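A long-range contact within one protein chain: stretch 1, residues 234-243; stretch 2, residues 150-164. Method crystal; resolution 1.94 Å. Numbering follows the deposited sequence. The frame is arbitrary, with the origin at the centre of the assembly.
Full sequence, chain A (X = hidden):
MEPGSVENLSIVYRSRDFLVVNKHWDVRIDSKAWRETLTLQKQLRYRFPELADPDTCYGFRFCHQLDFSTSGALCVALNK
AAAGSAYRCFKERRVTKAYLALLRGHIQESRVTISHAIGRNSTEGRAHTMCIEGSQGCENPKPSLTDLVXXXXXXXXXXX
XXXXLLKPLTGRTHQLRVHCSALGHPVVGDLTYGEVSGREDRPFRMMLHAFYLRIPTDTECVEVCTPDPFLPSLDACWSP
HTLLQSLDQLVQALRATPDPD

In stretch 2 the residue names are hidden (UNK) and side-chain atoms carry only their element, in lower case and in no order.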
# COMPACT_ATOMS: atom_id res chain seq x y z
N LEU A 234 -10.38 7.28 14.33
CA LEU A 234 -10.61 5.87 14.07
C LEU A 234 -9.74 4.97 14.93
O LEU A 234 -10.21 3.91 15.37
CB LEU A 234 -10.37 5.55 12.58
CG LEU A 234 -11.07 6.47 11.58
CD1 LEU A 234 -10.68 6.09 10.17
CD2 LEU A 234 -12.59 6.42 11.73
N ASP A 235 -8.48 5.36 15.16
CA ASP A 235 -7.53 4.62 15.99
C ASP A 235 -7.00 5.58 17.03
O ASP A 235 -6.15 6.42 16.74
CB ASP A 235 -6.40 4.07 15.13
CG ASP A 235 -5.41 3.23 15.87
OD1 ASP A 235 -5.50 3.16 17.12
OD2 ASP A 235 -4.59 2.58 15.22
N ALA A 236 -7.46 5.40 18.27
CA ALA A 236 -7.09 6.29 19.35
C ALA A 236 -5.65 6.08 19.85
O ALA A 236 -5.18 6.92 20.60
CB ALA A 236 -8.07 6.14 20.49
N CYS A 237 -4.93 5.03 19.39
CA CYS A 237 -3.51 4.89 19.70
C CYS A 237 -2.68 5.89 18.85
O CYS A 237 -1.54 6.15 19.21
CB CYS A 237 -3.03 3.46 19.46
SG CYS A 237 -3.61 2.29 20.68
N TRP A 238 -3.22 6.39 17.73
CA TRP A 238 -2.51 7.34 16.88
C TRP A 238 -2.78 8.74 17.39
O TRP A 238 -3.93 9.20 17.39
CB TRP A 238 -2.94 7.19 15.40
CG TRP A 238 -2.48 8.28 14.46
CD1 TRP A 238 -3.26 8.92 13.54
CD2 TRP A 238 -1.15 8.78 14.26
NE1 TRP A 238 -2.53 9.86 12.86
CE2 TRP A 238 -1.22 9.76 13.24
CE3 TRP A 238 0.10 8.57 14.90
CZ2 TRP A 238 -0.11 10.52 12.85
CZ3 TRP A 238 1.19 9.32 14.50
CH2 TRP A 238 1.08 10.29 13.50
N SER A 239 -1.70 9.42 17.82
CA SER A 239 -1.73 10.77 18.36
C SER A 239 -0.80 11.70 17.55
O SER A 239 0.38 11.85 17.88
CB SER A 239 -1.36 10.76 19.83
OG SER A 239 -1.69 12.01 20.40
N PRO A 240 -1.33 12.33 16.49
CA PRO A 240 -0.49 13.27 15.72
C PRO A 240 -0.15 14.50 16.53
O PRO A 240 -1.02 14.99 17.23
CB PRO A 240 -1.35 13.62 14.49
CG PRO A 240 -2.66 13.04 14.71
CD PRO A 240 -2.70 12.23 15.96
N HIS A 241 1.13 14.96 16.50
CA HIS A 241 1.54 16.18 17.23
C HIS A 241 2.07 17.29 16.31
O HIS A 241 1.87 18.45 16.65
CB HIS A 241 2.55 15.94 18.36
CG HIS A 241 3.77 15.12 18.06
ND1 HIS A 241 4.84 15.63 17.31
CD2 HIS A 241 4.16 13.96 18.63
CE1 HIS A 241 5.78 14.69 17.35
NE2 HIS A 241 5.38 13.64 18.10
N THR A 242 2.77 16.96 15.21
CA THR A 242 3.33 18.00 14.31
C THR A 242 2.89 17.75 12.87
O THR A 242 3.11 16.66 12.35
CB THR A 242 4.85 18.03 14.35
OG1 THR A 242 5.28 18.13 15.71
CG2 THR A 242 5.44 19.21 13.53
N LEU A 243 2.32 18.77 12.24
CA LEU A 243 1.93 18.68 10.84
C LEU A 243 3.07 19.17 9.97
O LEU A 243 3.51 20.30 10.14
CB LEU A 243 0.69 19.54 10.57
CG LEU A 243 0.16 19.52 9.13
CD1 LEU A 243 -0.45 18.18 8.78
CD2 LEU A 243 -0.86 20.61 8.93
N UNK A 150 6.72 13.03 4.06
CA UNK A 150 6.34 13.00 5.47
C UNK A 150 5.12 13.91 5.67
O UNK A 150 5.20 15.08 5.34
c UNK A 150 7.08 13.30 7.85
c UNK A 150 8.71 12.47 6.18
c UNK A 150 7.50 13.37 6.40
N UNK A 151 4.01 13.37 6.21
CA UNK A 151 2.79 14.13 6.43
C UNK A 151 2.76 14.69 7.84
O UNK A 151 2.44 15.86 8.04
c UNK A 151 1.31 13.74 3.75
c UNK A 151 1.45 12.65 4.83
c UNK A 151 0.34 11.61 4.83
c UNK A 151 1.58 13.25 6.20
N UNK A 152 3.05 13.84 8.83
CA UNK A 152 2.97 14.24 10.23
C UNK A 152 3.92 13.45 11.09
O UNK A 152 4.27 12.33 10.74
c UNK A 152 1.52 13.97 10.79
c UNK A 152 -0.98 14.66 10.93
o UNK A 152 -1.66 15.54 11.51
o UNK A 152 -1.41 13.50 10.72
c UNK A 152 0.42 14.99 10.44
N UNK A 153 4.29 14.02 12.25
CA UNK A 153 5.01 13.33 13.31
C UNK A 153 3.99 13.19 14.43
O UNK A 153 3.16 14.08 14.64
c UNK A 153 6.22 14.11 13.83
n UNK A 153 8.88 13.78 11.35
n UNK A 153 8.40 15.05 13.07
c UNK A 153 7.39 14.13 12.90
c UNK A 153 7.70 13.32 11.86
c UNK A 153 9.25 14.83 12.07
N UNK A 154 4.09 12.09 15.16
CA UNK A 154 3.21 11.84 16.29
C UNK A 154 3.68 10.66 17.10
O UNK A 154 4.78 10.15 16.88
N UNK A 155 2.79 10.15 17.96
CA UNK A 155 3.10 8.94 18.71
C UNK A 155 2.06 7.88 18.36
O UNK A 155 0.88 8.21 18.25
c UNK A 155 3.97 10.29 20.81
c UNK A 155 3.67 10.49 22.23
c UNK A 155 3.09 9.17 20.23
c UNK A 155 5.46 10.02 20.59
N UNK A 156 2.50 6.61 18.17
CA UNK A 156 1.61 5.48 17.98
C UNK A 156 1.81 4.58 19.20
O UNK A 156 2.93 4.10 19.42
o UNK A 156 -2.59 1.25 16.43
c UNK A 156 1.86 4.71 16.68
c UNK A 156 -1.52 2.08 16.46
c UNK A 156 -0.48 4.18 15.95
c UNK A 156 0.73 3.74 16.46
c UNK A 156 -1.59 3.34 15.92
c UNK A 156 -0.33 1.63 17.01
c UNK A 156 0.77 2.47 17.03
N UNK A 157 0.76 4.44 20.04
CA UNK A 157 0.83 3.67 21.28
C UNK A 157 2.06 4.16 22.08
O UNK A 157 2.85 3.36 22.57
c UNK A 157 0.91 2.17 20.99
N UNK A 158 2.23 5.49 22.13
CA UNK A 158 3.31 6.12 22.87
C UNK A 158 4.71 6.10 22.27
O UNK A 158 5.64 6.61 22.89
N UNK A 159 4.88 5.55 21.07
CA UNK A 159 6.19 5.48 20.42
C UNK A 159 6.27 6.46 19.23
O UNK A 159 5.29 6.62 18.52
c UNK A 159 6.48 4.03 19.99
c UNK A 159 6.46 3.02 21.14
o UNK A 159 6.84 3.40 22.27
o UNK A 159 6.11 1.84 20.91
N UNK A 160 7.43 7.10 19.00
CA UNK A 160 7.55 8.05 17.88
C UNK A 160 7.34 7.39 16.51
O UNK A 160 7.94 6.36 16.21
c UNK A 160 8.98 8.59 18.01
c UNK A 160 8.68 7.05 19.79
c UNK A 160 9.68 7.65 18.91
N UNK A 161 6.42 7.94 15.74
CA UNK A 161 6.18 7.43 14.40
C UNK A 161 5.95 8.61 13.45
O UNK A 161 5.55 9.72 13.86
c UNK A 161 3.65 7.11 14.43
c UNK A 161 4.98 6.43 14.28
c UNK A 161 5.13 5.22 15.19
N UNK A 162 6.07 8.30 12.17
CA UNK A 162 5.77 9.26 11.10
C UNK A 162 4.63 8.78 10.24
O UNK A 162 4.68 7.67 9.73
c UNK A 162 6.98 9.49 10.21
o UNK A 162 8.07 10.02 10.95
N UNK A 163 3.65 9.64 9.99
CA UNK A 163 2.62 9.34 9.02
C UNK A 163 3.16 9.82 7.66
O UNK A 163 3.59 10.97 7.55
c UNK A 163 1.32 10.04 9.34
c UNK A 163 -1.10 10.15 8.86
c UNK A 163 0.22 9.63 8.38
c UNK A 163 -2.16 9.91 7.84
n UNK A 163 -3.47 10.49 8.25
N UNK A 164 3.17 8.93 6.64
CA UNK A 164 3.74 9.25 5.35
C UNK A 164 2.85 8.91 4.20
O UNK A 164 2.00 8.02 4.31
c UNK A 164 5.12 8.55 5.14
c UNK A 164 6.08 8.86 6.28
c UNK A 164 4.95 7.04 4.98
O HOH W 1 -3.55 11.95 11.18
O HOH W 2 0.25 7.33 21.30

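Position 150 carries three side-chain carbons, one bearing the other two, and all are out of reach of stretch 1: a beta-branched Val150. Position 151 has four carbons forked at the second, hence Leu151, its CA-to-CB bond sideways to the partner strand.

At 152, three carbons run in a row and the third bears two oxygens, a carboxylate on a chain long enough for Glu152. Glu152 OE1 lies 3.9 Å from Trp238 CZ2, at the edge of the indole and near its plane; Glu152 OE2 is 3.6 Å from Pro240 CB. Position 153 shows one carbon, then a five-membered ring of three carbons and two nitrogens, an imidazole: His153. His153 CB approaches His241 CE1 to 3.6 Å, while the end of the side chain leads away.

Position 154 has no side-chain atoms, so it is Gly154. An ideal CB here would stand 2.5 Å from Ser239 O and 2.7 Å from Trp238 CZ3, both clashes. The bare Gly154 CA instead sits over one face of the His241 ring, 3.6 Å from its centroid and 27° off the normal, a CH-pi contact.

Four carbons forked at the second recur at 155; this is Leu155. Leu155 CG lies 4.3 Å from His241 CD2. Position 156 has one carbon, then a six-carbon ring bearing one oxygen, the phenol of Tyr156. Tyr156 OH donates a hydrogen bond to Asp235 OD2 at 2.7 Å, and Cys237 CB lies over the Tyr156 ring face, 4.0 Å from the centroid.

A single carbon at 157, its CB 4.4 Å from Cys237 CB, gives Ala157. Position 158 has none; its phi of 76° is one that glycine readily adopts, and it is Gly158, within the type I' turn that starts at Tyr156. Two carbons at 159, the second carrying two oxygens, make Asp159, the last residue of that turn and out of reach of stretch 1. At 160, three carbons close a ring onto the backbone N: Pro160, pointing away.

Position 161 has one carbon bearing two more, again a beta-branched side chain: Val161. Val161 CG2 packs 3.3 Å from Trp238 CZ3. One carbon and one oxygen at 162 make Ser162, directed away. Four carbons in a row ending in nitrogen at 163 make Lys163, fully extended, with Lys163 CB 3.8 Å from Trp238 CZ2. At 164, another three-carbon fork, out of reach of stretch 1, is Val164.

The contact is an antiparallel strand pairing. Ser239 and Leu155 exchange backbone hydrogen bonds, N to O at 2.9 Å and O to N at 3.0 Å, and Ala157 N reaches Cys237 O at 3.0 Å. A beta bulge then shifts the register by one: His153 O accepts from both His241 N (2.9 Å) and Thr242 N (3.0 Å), and His153 N returns a bond to Thr242 O (2.9 Å). The Trp238 side chain reaches across to Val161 and Lys163 on the next strand. Water 1 links Trp238 NE1 (2.9 Å from the water O) to Glu152 OE1, 2.7 Å from the same O.

Stretch 2 (150-164) VLEHGLYAGDPVSKV
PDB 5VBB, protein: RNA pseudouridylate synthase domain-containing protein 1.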